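Local atomic coordinates of STING-associated CdnE c-di-GMP synthase (Flavobacteriaceae, PDB entry 6WT8), a protein that probably joins two GTP molecules into the cyclic dinucleotide c-di-GMP, the signal read by a partner STING receptor in bacterial CBASS anti-phage defence. Residues 49-54 with 351-356; 65-70 with 91-96; 123-128 with 138-143; 220-223 with 228-231; 330-333 with 339-342. All coordinates share one frame; numbering follows the deposited sequence.

Contact 1. Residues 49-54 with 351-356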
# COMPACT_ATOMS: atom_id res chain seq x y z
N ILE A 49 23.12 10.32 4.00
CA ILE A 49 22.59 9.45 5.06
C ILE A 49 21.09 9.63 5.24
O ILE A 49 20.34 8.66 5.44
CB ILE A 49 23.36 9.72 6.37
CG1 ILE A 49 24.81 9.31 6.18
CG2 ILE A 49 22.76 8.96 7.52
CD1 ILE A 49 25.68 9.86 7.32
N TYR A 50 20.63 10.87 5.18
CA TYR A 50 19.19 11.11 5.25
C TYR A 50 18.46 10.37 4.12
O TYR A 50 17.41 9.76 4.35
CB TYR A 50 18.91 12.60 5.15
CG TYR A 50 17.43 12.95 5.04
CD1 TYR A 50 16.53 12.61 6.04
CD2 TYR A 50 16.96 13.62 3.92
CE1 TYR A 50 15.12 12.93 5.95
CE2 TYR A 50 15.57 13.95 3.82
CZ TYR A 50 14.69 13.60 4.82
OH TYR A 50 13.32 13.91 4.78
N ILE A 51 18.96 10.52 2.90
CA ILE A 51 18.34 9.82 1.77
C ILE A 51 18.33 8.30 2.00
O ILE A 51 17.29 7.63 1.81
CB ILE A 51 19.08 10.17 0.47
CG1 ILE A 51 18.91 11.65 0.15
CG2 ILE A 51 18.61 9.27 -0.68
CD1 ILE A 51 19.91 12.15 -0.90
N LYS A 52 19.46 7.76 2.44
CA LYS A 52 19.55 6.30 2.64
C LYS A 52 18.54 5.82 3.66
O LYS A 52 17.86 4.79 3.46
CB LYS A 52 20.96 5.90 3.13
CG LYS A 52 21.94 5.89 2.03
CD LYS A 52 23.29 5.27 2.51
CE LYS A 52 23.93 6.09 3.61
NZ LYS A 52 25.39 5.62 3.91
N GLU A 53 18.47 6.51 4.80
CA GLU A 53 17.62 6.02 5.88
C GLU A 53 16.15 6.26 5.54
O GLU A 53 15.29 5.47 5.95
CB GLU A 53 18.07 6.67 7.19
CG GLU A 53 19.50 6.13 7.47
CD GLU A 53 20.04 6.43 8.86
OE1 GLU A 53 19.31 7.06 9.65
OE2 GLU A 53 21.22 6.03 9.13
N SER A 54 15.88 7.30 4.74
CA SER A 54 14.52 7.52 4.26
C SER A 54 14.10 6.46 3.25
O SER A 54 12.91 6.11 3.18
CB SER A 54 14.40 8.89 3.60
OG SER A 54 14.48 9.93 4.57
N ASP A 351 14.37 19.42 -5.09
CA ASP A 351 15.33 20.35 -5.69
C ASP A 351 16.39 20.74 -4.66
O ASP A 351 17.59 20.80 -4.98
CB ASP A 351 14.56 21.57 -6.15
CG ASP A 351 15.37 22.54 -6.99
OD1 ASP A 351 16.27 22.11 -7.73
OD2 ASP A 351 15.05 23.75 -6.94
N SER A 352 15.96 21.05 -3.44
CA SER A 352 16.93 21.40 -2.39
C SER A 352 17.89 20.26 -2.10
O SER A 352 19.08 20.49 -1.88
CB SER A 352 16.20 21.73 -1.11
OG SER A 352 15.53 22.96 -1.27
N ILE A 353 17.38 19.05 -2.00
CA ILE A 353 18.23 17.88 -1.72
C ILE A 353 19.27 17.72 -2.82
O ILE A 353 20.44 17.44 -2.55
CB ILE A 353 17.37 16.62 -1.57
CG1 ILE A 353 16.54 16.75 -0.30
CG2 ILE A 353 18.23 15.36 -1.56
CD1 ILE A 353 15.44 15.65 -0.08
N ILE A 354 18.84 17.84 -4.08
CA ILE A 354 19.76 17.66 -5.20
C ILE A 354 20.82 18.75 -5.17
O ILE A 354 22.01 18.49 -5.37
CB ILE A 354 18.98 17.67 -6.52
CG1 ILE A 354 18.18 16.36 -6.70
CG2 ILE A 354 19.96 17.84 -7.71
CD1 ILE A 354 17.04 16.45 -7.72
N ALA A 355 20.40 19.98 -4.85
CA ALA A 355 21.37 21.06 -4.76
C ALA A 355 22.37 20.80 -3.64
O ALA A 355 23.56 21.09 -3.79
CB ALA A 355 20.67 22.40 -4.56
N ASP A 356 21.89 20.30 -2.50
CA ASP A 356 22.79 20.04 -1.38
C ASP A 356 23.74 18.89 -1.67
O ASP A 356 24.90 18.92 -1.23
CB ASP A 356 21.97 19.77 -0.12
CG ASP A 356 21.24 21.00 0.38
OD1 ASP A 356 21.74 22.15 0.13
OD2 ASP A 356 20.20 20.87 1.05

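Contact 2. Residues 65-70 with 91-96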
# COMPACT_ATOMS: atom_id res chain seq x y z
N ASN A 65 6.87 -8.29 14.01
CA ASN A 65 6.00 -8.32 15.18
C ASN A 65 4.55 -8.06 14.78
O ASN A 65 3.63 -8.70 15.30
CB ASN A 65 6.44 -7.32 16.24
CG ASN A 65 7.60 -7.84 17.04
OD1 ASN A 65 7.81 -9.05 17.12
ND2 ASN A 65 8.34 -6.95 17.66
N SER A 66 4.32 -7.13 13.85
CA SER A 66 2.96 -6.84 13.39
C SER A 66 2.33 -8.07 12.77
O SER A 66 1.17 -8.40 13.08
CB SER A 66 3.00 -5.69 12.37
OG SER A 66 1.65 -5.35 12.02
N LYS A 67 3.06 -8.77 11.94
CA LYS A 67 2.49 -9.92 11.25
C LYS A 67 2.26 -11.08 12.20
O LYS A 67 1.25 -11.81 12.07
CB LYS A 67 3.42 -10.35 10.09
CG LYS A 67 3.52 -9.32 8.93
CD LYS A 67 4.58 -9.75 7.91
CE LYS A 67 4.74 -8.66 6.85
NZ LYS A 67 5.87 -9.13 5.94
N VAL A 68 3.17 -11.27 13.16
CA VAL A 68 2.97 -12.32 14.17
C VAL A 68 1.75 -12.02 15.02
O VAL A 68 0.92 -12.91 15.28
CB VAL A 68 4.22 -12.44 15.06
CG1 VAL A 68 3.92 -13.37 16.30
CG2 VAL A 68 5.38 -12.99 14.27
N ALA A 69 1.60 -10.75 15.45
CA ALA A 69 0.42 -10.38 16.23
C ALA A 69 -0.86 -10.67 15.45
O ALA A 69 -1.82 -11.22 15.99
CB ALA A 69 0.47 -8.91 16.66
N ALA A 70 -0.89 -10.29 14.18
CA ALA A 70 -2.09 -10.55 13.38
C ALA A 70 -2.32 -12.06 13.19
O ALA A 70 -3.47 -12.52 13.21
CB ALA A 70 -1.97 -9.87 12.01
N GLY A 91 -2.68 -3.41 3.75
CA GLY A 91 -1.92 -2.30 4.34
C GLY A 91 -0.50 -2.18 3.76
O GLY A 91 0.03 -3.11 3.20
N SER A 92 0.09 -1.00 3.90
CA SER A 92 1.44 -0.78 3.40
C SER A 92 2.48 -1.67 4.07
O SER A 92 3.53 -1.94 3.48
CB SER A 92 1.84 0.68 3.57
OG SER A 92 1.79 1.04 4.89
N VAL A 93 2.20 -2.21 5.27
CA VAL A 93 3.16 -3.12 5.88
C VAL A 93 3.32 -4.36 5.02
O VAL A 93 4.41 -4.94 4.96
CB VAL A 93 2.72 -3.42 7.34
CG1 VAL A 93 3.63 -4.50 7.92
CG2 VAL A 93 2.80 -2.14 8.22
N MSE A 94 2.28 -4.72 4.25
CA MSE A 94 2.40 -5.91 3.40
C MSE A 94 3.29 -5.76 2.17
O MSE A 94 3.64 -6.76 1.54
CB MSE A 94 1.02 -6.37 2.92
CG MSE A 94 0.20 -7.00 4.06
SE MSE A 94 1.02 -8.60 4.83
CE MSE A 94 0.77 -9.79 3.38
N THR A 95 3.66 -4.53 1.82
CA THR A 95 4.73 -4.28 0.84
C THR A 95 5.97 -3.72 1.48
O THR A 95 6.90 -3.30 0.76
CB THR A 95 4.22 -3.32 -0.24
OG1 THR A 95 3.64 -2.17 0.36
CG2 THR A 95 3.13 -3.98 -1.14
N ASN A 96 6.00 -3.63 2.81
CA ASN A 96 7.08 -2.99 3.54
C ASN A 96 7.33 -1.58 3.04
O ASN A 96 8.51 -1.13 3.02
CB ASN A 96 8.39 -3.81 3.47
CG ASN A 96 9.43 -3.31 4.46
OD1 ASN A 96 9.04 -2.86 5.57
ND2 ASN A 96 10.75 -3.34 4.07
O HOH W 1 6.20 -6.84 4.27

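Contact 3. Residues 123-128 with 138-143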
# COMPACT_ATOMS: atom_id res chain seq x y z
N GLU A 123 -21.89 -10.99 -18.25
CA GLU A 123 -22.73 -11.26 -19.42
C GLU A 123 -22.17 -10.57 -20.65
O GLU A 123 -22.09 -11.17 -21.72
CB GLU A 123 -24.14 -10.77 -19.14
CG GLU A 123 -24.87 -11.70 -18.23
CD GLU A 123 -24.95 -13.07 -18.85
OE1 GLU A 123 -25.28 -13.15 -20.06
OE2 GLU A 123 -24.64 -14.05 -18.14
N LYS A 124 -21.82 -9.30 -20.52
CA LYS A 124 -21.27 -8.57 -21.65
C LYS A 124 -20.02 -9.24 -22.18
O LYS A 124 -19.85 -9.41 -23.40
CB LYS A 124 -20.96 -7.14 -21.23
CG LYS A 124 -20.32 -6.24 -22.28
CD LYS A 124 -20.10 -4.85 -21.70
CE LYS A 124 -19.71 -3.84 -22.76
NZ LYS A 124 -19.22 -2.58 -22.14
N ALA A 125 -19.12 -9.67 -21.28
CA ALA A 125 -17.86 -10.26 -21.72
C ALA A 125 -18.09 -11.58 -22.43
O ALA A 125 -17.54 -11.83 -23.50
CB ALA A 125 -16.93 -10.43 -20.51
N LEU A 126 -18.92 -12.46 -21.85
CA LEU A 126 -19.18 -13.76 -22.47
C LEU A 126 -19.90 -13.65 -23.81
O LEU A 126 -19.84 -14.58 -24.63
CB LEU A 126 -20.03 -14.63 -21.55
CG LEU A 126 -19.25 -15.34 -20.47
CD1 LEU A 126 -20.25 -15.86 -19.48
CD2 LEU A 126 -18.51 -16.49 -21.13
N ASN A 127 -20.62 -12.56 -24.04
CA ASN A 127 -21.30 -12.42 -25.30
C ASN A 127 -20.45 -11.74 -26.35
O ASN A 127 -20.93 -11.54 -27.46
CB ASN A 127 -22.60 -11.66 -25.09
CG ASN A 127 -23.63 -12.52 -24.42
OD1 ASN A 127 -23.74 -13.72 -24.73
ND2 ASN A 127 -24.36 -11.95 -23.49
N ASN A 128 -19.18 -11.46 -26.04
CA ASN A 128 -18.30 -10.76 -26.97
C ASN A 128 -16.97 -11.51 -27.07
O ASN A 128 -15.90 -11.03 -26.72
CB ASN A 128 -18.08 -9.33 -26.53
CG ASN A 128 -17.31 -8.55 -27.55
OD1 ASN A 128 -17.41 -8.83 -28.74
ND2 ASN A 128 -16.60 -7.58 -27.13
N LEU A 138 -12.88 -19.63 -21.10
CA LEU A 138 -13.14 -20.78 -20.24
C LEU A 138 -13.31 -20.36 -18.78
O LEU A 138 -14.19 -20.87 -18.07
CB LEU A 138 -12.01 -21.79 -20.39
CG LEU A 138 -12.09 -22.40 -21.80
CD1 LEU A 138 -10.91 -23.31 -22.11
CD2 LEU A 138 -13.43 -23.12 -22.05
N ASN A 139 -12.48 -19.41 -18.32
CA ASN A 139 -12.59 -18.94 -16.95
C ASN A 139 -13.93 -18.26 -16.71
O ASN A 139 -14.61 -18.52 -15.71
CB ASN A 139 -11.44 -17.98 -16.64
CG ASN A 139 -10.15 -18.70 -16.44
OD1 ASN A 139 -10.14 -19.89 -16.18
ND2 ASN A 139 -9.03 -17.99 -16.58
N LEU A 140 -14.32 -17.38 -17.63
CA LEU A 140 -15.59 -16.68 -17.48
C LEU A 140 -16.75 -17.65 -17.48
O LEU A 140 -17.69 -17.51 -16.68
CB LEU A 140 -15.77 -15.67 -18.62
CG LEU A 140 -14.91 -14.42 -18.52
CD1 LEU A 140 -14.96 -13.67 -19.86
CD2 LEU A 140 -15.33 -13.47 -17.42
N LYS A 141 -16.70 -18.63 -18.37
CA LYS A 141 -17.79 -19.60 -18.49
C LYS A 141 -17.96 -20.36 -17.19
O LYS A 141 -19.10 -20.59 -16.74
CB LYS A 141 -17.51 -20.54 -19.67
CG LYS A 141 -18.67 -21.46 -20.01
CD LYS A 141 -18.39 -22.28 -21.27
CE LYS A 141 -17.33 -23.35 -21.02
NZ LYS A 141 -17.00 -24.11 -22.26
N LYS A 142 -16.85 -20.71 -16.53
CA LYS A 142 -16.98 -21.46 -15.28
C LYS A 142 -17.60 -20.60 -14.19
O LYS A 142 -18.38 -21.10 -13.38
CB LYS A 142 -15.62 -21.99 -14.83
CG LYS A 142 -15.09 -23.12 -15.67
CD LYS A 142 -13.72 -23.60 -15.16
CE LYS A 142 -13.14 -24.69 -16.06
NZ LYS A 142 -12.37 -25.74 -15.30
N HIS A 143 -17.28 -19.30 -14.14
CA HIS A 143 -17.93 -18.43 -13.17
C HIS A 143 -19.42 -18.33 -13.42
O HIS A 143 -20.22 -18.39 -12.48
CB HIS A 143 -17.30 -17.03 -13.18
CG HIS A 143 -16.00 -16.98 -12.46
ND1 HIS A 143 -15.91 -16.96 -11.08
CD2 HIS A 143 -14.73 -16.99 -12.92
CE1 HIS A 143 -14.64 -16.95 -10.73
NE2 HIS A 143 -13.90 -17.00 -11.83

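Contact 4. Residues 220-223 with 228-231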
# COMPACT_ATOMS: atom_id res chain seq x y z
N GLN A 220 -15.53 -5.84 -0.20
CA GLN A 220 -16.50 -4.82 0.20
C GLN A 220 -16.63 -4.94 1.70
O GLN A 220 -17.16 -5.94 2.21
CB GLN A 220 -17.86 -4.99 -0.52
CG GLN A 220 -17.75 -4.70 -2.01
CD GLN A 220 -19.07 -4.59 -2.70
OE1 GLN A 220 -19.47 -5.52 -3.41
NE2 GLN A 220 -19.80 -3.47 -2.50
N ILE A 221 -16.11 -3.95 2.40
CA ILE A 221 -16.00 -3.99 3.86
C ILE A 221 -17.34 -3.70 4.51
O ILE A 221 -18.04 -2.74 4.14
CB ILE A 221 -14.95 -2.96 4.30
CG1 ILE A 221 -13.59 -3.48 3.81
CG2 ILE A 221 -14.87 -2.82 5.82
CD1 ILE A 221 -12.43 -2.44 3.95
N TYR A 222 -17.68 -4.48 5.54
CA TYR A 222 -18.92 -4.29 6.29
C TYR A 222 -18.81 -3.15 7.31
O TYR A 222 -17.89 -3.12 8.12
CB TYR A 222 -19.26 -5.58 7.02
CG TYR A 222 -20.57 -5.47 7.82
CD1 TYR A 222 -21.77 -5.32 7.17
CD2 TYR A 222 -20.56 -5.50 9.19
CE1 TYR A 222 -22.98 -5.22 7.88
CE2 TYR A 222 -21.76 -5.41 9.91
CZ TYR A 222 -22.95 -5.23 9.24
OH TYR A 222 -24.15 -5.15 9.95
N ASN A 223 -19.76 -2.23 7.27
CA ASN A 223 -19.86 -1.13 8.21
C ASN A 223 -20.91 -1.46 9.26
O ASN A 223 -22.08 -1.64 8.94
CB ASN A 223 -20.26 0.15 7.47
CG ASN A 223 -20.34 1.37 8.41
OD1 ASN A 223 -20.98 1.32 9.44
ND2 ASN A 223 -19.64 2.44 8.04
N LYS A 228 -24.35 -1.68 6.08
CA LYS A 228 -24.16 -1.81 4.64
C LYS A 228 -22.71 -2.16 4.33
O LYS A 228 -21.82 -1.97 5.16
CB LYS A 228 -24.56 -0.52 3.94
CG LYS A 228 -26.00 -0.17 4.16
CD LYS A 228 -26.29 1.18 3.54
CE LYS A 228 -27.81 1.43 3.38
NZ LYS A 228 -28.55 1.48 4.66
N ILE A 229 -22.45 -2.60 3.10
CA ILE A 229 -21.07 -2.85 2.67
C ILE A 229 -20.59 -1.64 1.88
O ILE A 229 -21.38 -0.98 1.18
CB ILE A 229 -20.92 -4.15 1.86
CG1 ILE A 229 -21.88 -4.24 0.68
CG2 ILE A 229 -21.19 -5.38 2.79
CD1 ILE A 229 -21.73 -5.53 -0.15
N ASN A 230 -19.31 -1.30 2.06
CA ASN A 230 -18.66 -0.19 1.38
C ASN A 230 -18.40 -0.54 -0.09
O ASN A 230 -18.46 -1.71 -0.51
CB ASN A 230 -17.33 0.15 2.08
CG ASN A 230 -17.55 0.82 3.45
OD1 ASN A 230 -17.88 1.99 3.51
ND2 ASN A 230 -17.35 0.08 4.54
N ASP A 231 -18.05 0.50 -0.85
CA ASP A 231 -17.65 0.28 -2.24
C ASP A 231 -16.41 -0.61 -2.30
O ASP A 231 -15.57 -0.59 -1.40
CB ASP A 231 -17.37 1.63 -2.93
CG ASP A 231 -18.61 2.52 -3.03
OD1 ASP A 231 -19.75 2.00 -3.16
OD2 ASP A 231 -18.42 3.75 -3.00
O HOH W 2 -14.68 -1.86 0.95
O HOH W 3 -17.88 3.20 5.80

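Contact 5. Residues 330-333 with 339-342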
# COMPACT_ATOMS: atom_id res chain seq x y z
N TYR A 330 -8.05 7.51 -11.99
CA TYR A 330 -7.00 8.42 -12.43
C TYR A 330 -6.67 9.29 -11.24
O TYR A 330 -7.55 9.99 -10.74
CB TYR A 330 -7.48 9.26 -13.61
CG TYR A 330 -7.61 8.45 -14.89
CD1 TYR A 330 -6.48 8.08 -15.58
CD2 TYR A 330 -8.87 8.10 -15.39
CE1 TYR A 330 -6.57 7.36 -16.76
CE2 TYR A 330 -8.98 7.36 -16.57
CZ TYR A 330 -7.81 7.01 -17.24
OH TYR A 330 -7.91 6.30 -18.42
N ILE A 331 -5.40 9.28 -10.81
CA ILE A 331 -5.09 9.89 -9.50
C ILE A 331 -5.10 11.41 -9.52
O ILE A 331 -5.12 12.01 -8.44
CB ILE A 331 -3.74 9.41 -8.94
CG1 ILE A 331 -2.60 9.66 -9.90
CG2 ILE A 331 -3.82 7.94 -8.59
CD1 ILE A 331 -1.26 9.62 -9.22
N PHE A 332 -5.15 12.05 -10.69
CA PHE A 332 -5.32 13.51 -10.73
C PHE A 332 -6.68 13.93 -11.29
O PHE A 332 -6.87 15.11 -11.60
CB PHE A 332 -4.19 14.15 -11.53
CG PHE A 332 -2.85 14.06 -10.84
CD1 PHE A 332 -2.55 14.95 -9.80
CD2 PHE A 332 -1.94 13.06 -11.16
CE1 PHE A 332 -1.30 14.88 -9.15
CE2 PHE A 332 -0.71 12.96 -10.48
CZ PHE A 332 -0.40 13.85 -9.46
N GLU A 333 -7.64 13.01 -11.41
CA GLU A 333 -8.95 13.38 -11.95
C GLU A 333 -9.66 14.36 -11.03
O GLU A 333 -10.22 15.37 -11.50
CB GLU A 333 -9.81 12.14 -12.17
CG GLU A 333 -11.14 12.58 -12.82
CD GLU A 333 -11.97 11.42 -13.30
OE1 GLU A 333 -11.51 10.26 -13.24
OE2 GLU A 333 -13.13 11.68 -13.72
N LYS A 339 -3.91 18.76 -5.25
CA LYS A 339 -2.85 17.76 -5.26
C LYS A 339 -1.58 18.36 -5.81
O LYS A 339 -0.49 18.10 -5.28
CB LYS A 339 -3.30 16.56 -6.12
CG LYS A 339 -4.35 15.69 -5.41
CD LYS A 339 -5.00 14.69 -6.39
CE LYS A 339 -5.96 13.79 -5.60
NZ LYS A 339 -6.87 12.95 -6.50
N LEU A 340 -1.70 19.18 -6.86
CA LEU A 340 -0.51 19.80 -7.43
C LEU A 340 0.19 20.74 -6.47
O LEU A 340 1.42 20.89 -6.57
CB LEU A 340 -0.87 20.53 -8.73
CG LEU A 340 -1.15 19.57 -9.89
CD1 LEU A 340 -1.54 20.38 -11.14
CD2 LEU A 340 0.09 18.65 -10.18
N ILE A 341 -0.52 21.39 -5.54
CA ILE A 341 0.20 22.19 -4.54
C ILE A 341 1.16 21.29 -3.77
O ILE A 341 2.32 21.63 -3.53
CB ILE A 341 -0.77 22.90 -3.59
CG1 ILE A 341 -1.56 23.95 -4.39
CG2 ILE A 341 0.01 23.52 -2.38
CD1 ILE A 341 -0.64 24.76 -5.45
N GLU A 342 0.66 20.13 -3.32
CA GLU A 342 1.52 19.24 -2.54
C GLU A 342 2.66 18.70 -3.42
O GLU A 342 3.80 18.58 -2.96
CB GLU A 342 0.67 18.12 -1.94
CG GLU A 342 -0.35 18.74 -0.97
CD GLU A 342 -1.08 17.74 -0.09
OE1 GLU A 342 -0.74 16.54 -0.08
OE2 GLU A 342 -2.04 18.19 0.59

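Contact 1. Residues 49-54 with 351-356
The carbonyl oxygen of Y50, whose ring meets I353, is gripped twice from within its own helix. S54 N lies 2.9 Å from Y50 O as the regular helical donor, and S54 OG adds a second bond of 2.9 Å to Y50 O. The two donors come from opposite faces of the carbonyl plane. The hydroxyl is brought back over the preceding turn because OG stands beside the backbone N of S54 (chi1 -71°). There it also rests 3.4 Å above one face of the Y50 ring, over its outer part rather than its centre, so the serine both satisfies its own buried hydroxyl and backs the aromatic group.

Across the contact the meeting is wholly apolar and small. Helices 46-56 and 336-360 meet mainly through two isoleucines, with I51 CD1 touching I353 CG2 at 3.7 Å. I51 reaches outward through CG1, which lies beside its backbone N (chi1 -65°), while I353 offers the branch methyl CG2; the two side chains run antiparallel alongside one another. The other arm of I353 goes to the tyrosine, CD1 standing at the ring edge 4.3 Å from Y50 CE2. With the CA atoms of I51 and I353 8.8 Å apart, these segments meet through side chains, not backbone. I263 of helix 253-266 lies against both Y50 and I353, and F259 lies against I51. This is helix-to-helix packing in an all-helical lobe, consistent with the helical domain that CD-NTases set beside their nucleotidyltransferase core.

Contact 2. Residues 65-70 with 91-96
K67 of helix 60-81 meets V93 and M94 in the short 3-10 turn that follows strand 85-90. G91 precedes this turn and S92 begins it, consistent with the glycine-serine motif of the nucleotidyltransferase fold. In sequence order S66 comes first, its CB pointing toward the turn but its hydroxyl engaged beyond it: OG is hydrogen-bonded to D104 OD1 and to V105 N, next to the strand 106-112. K67, the next residue, carries the contact. Its CG lies beside the backbone N (chi1 -67°), and from there the chain runs extended toward the turn, so the contact is made late, at CE. K67 CE lies 4.4 Å from V93 CG1 and 4.2 Å from the selenium atom SE of M94, a selenomethionine, which itself rests on R89 and I239. The ammonium of K67 reaches the turn through one water, which accepts from K67 NZ at 2.9 Å and donates to V93 O at 2.7 Å, the same carbonyl oxygen that receives N96 N at 3.0 Å.

Contact 3. Residues 123-128 with 138-143
L126, in the last turn of helix 119-126, presses its isobutyl group onto the backbone side of L140. Its CB points toward helix 134-146, and CG stands beside the backbone N, anti to the carbonyl carbon (chi1 -82°), which carries the branch point forward until L126 CG lies 4.0 Å from L140 CB. The two methyls then divide the work. CD1 passes near the backbone, 4.1 Å from L140 O, a plain van der Waals approach. CD2 makes the closer contacts: it lies 3.8 Å from L140 CB and 3.9 Å from K141 N, so that it straddles the junction of two residues on the facing helix. The same methyl also brushes K141 CB, beyond which the lysine chain leads off toward solvent.

L140 answers in the other direction, the two leucines pointing opposite ways. Its CD1 is sent on to A125, where it meets the CB at 3.8 Å; the small alanine thus receives the tip of one leucine while the other lies over that leucine's base. The CA atoms of L126 and L140 come to 6.8 Å, a close approach for two helices.

Far from the centre of the chain, these consecutive helices share a third neighbour, helix 206-211: V206 lies against A125, while M209 and K210 lie against L140. L132 of the connecting loop also touches L140, and a salt bridge from E123 to K144 also links the two helices.

Contact 4. Residues 220-223 with 228-231
Backbone pairing joins Y222 to I229 in a single antiparallel-type bridge, of the non-hydrogen-bonded kind, between segments whose directions differ by 139°. The bonds fall on the flanking residues: N223 N donates to K228 O at 3.0 Å, and N230 N to I221 O at 2.8 Å.

Side-chain amides extend this pattern. N230 folds back so that its ND2 also donates to I221 O, at 2.9 Å, from about 50° above the carbonyl plane and on the face opposite to its own backbone N; N182 OD1 is a further partner of that amide. At the other end Q220 NE2 makes a straight bond of 3.0 Å to N230 O, which lies almost in the plane of the glutamine amide.

Water adds links, among them one molecule that accepts from N223 ND2 at 2.9 Å and donates to N230 OD1 at 2.6 Å. The other amide atom of N223, OD1, is held by T226 N in the connecting loop.

Van der Waals packing comes from I229. Its CG1 takes the crowded position between backbone N and carbonyl carbon (chi1 53°), and this lays the methyl CD1 on the glutamine amide, 3.7 Å from Q220 NE2. The apolar pair is with Y222: I229 CG2 sits at the ring edge, 4.4 Å from Y222 CD1. An alanine in place of Q220 takes away the amide, and N230 O would probably be left without that donor and I229 CD1 less covered.

The chemistry implies that this hairpin-like return is held by two backbone bonds around one bridge, with side-chain amides and water adding to them.

Contact 5. Residues 330-333 with 339-342
K339 and F332 supply most of the surface buried here, and I331 offers its carbonyl to the lysine. The lysine rises from the first turns of helix 336-360 and is extended along its length from CG onward, so that its ammonium is delivered to the loop ahead of the helix. There K339 NZ donates to I331 O at 2.8 Å, coming in from above the carbonyl plane, 38° out of it. Behind it the methylenes lie alongside the same oxygen, K339 CD being 3.4 Å from I331 O. A second carbonyl, F334 O, also accepts from the ammonium, so two loop oxygens hold this buried charge. A methionine in place of K339 has no ammonium to offer, so I331 O and F334 O would probably be left without this shared partner and the loop less firmly tied to the helix.

F332 works at the other end of the lysine. Its CG lies beside the backbone N (chi1 -69°), which turns the ring toward the helix, and CE1 does the touching: it is 4.0 Å from K339 CB and 4.1 Å from L340 CD2. The phenylalanine and leucine side chains lie roughly perpendicular to each other, and I312 and R319 lie against both of them.

I331 sends its own side chain to F279, A283 and I284 of helix 278-287. This part of the loop is a type I beta turn from Y330 to E333, closed by E333 N to Y330 O at 3.1 Å: a turn leading into the long C-terminal helix and fastened to it by a lysine.

Contacts 1 and 5 are buried and share helix 336-360, their centres about 24 Å apart, yet they differ in kind: the first joins two helices by isoleucines and a tyrosine ring edge, whereas the second adds a lysine bond to loop carbonyls. Contact 2, nearest the centre of the chain, is partly buried and relies on a bridging water between helix 60-81 and a 3-10 turn. Contacts 3 and 4 lie on the opposite side of the chain's centre from contact 1. Contact 3, the most peripheral, is again apolar helix packing, while contact 4, at the edge strand 218-221, is dominated by hydrogen bonds and buries the largest area of the five.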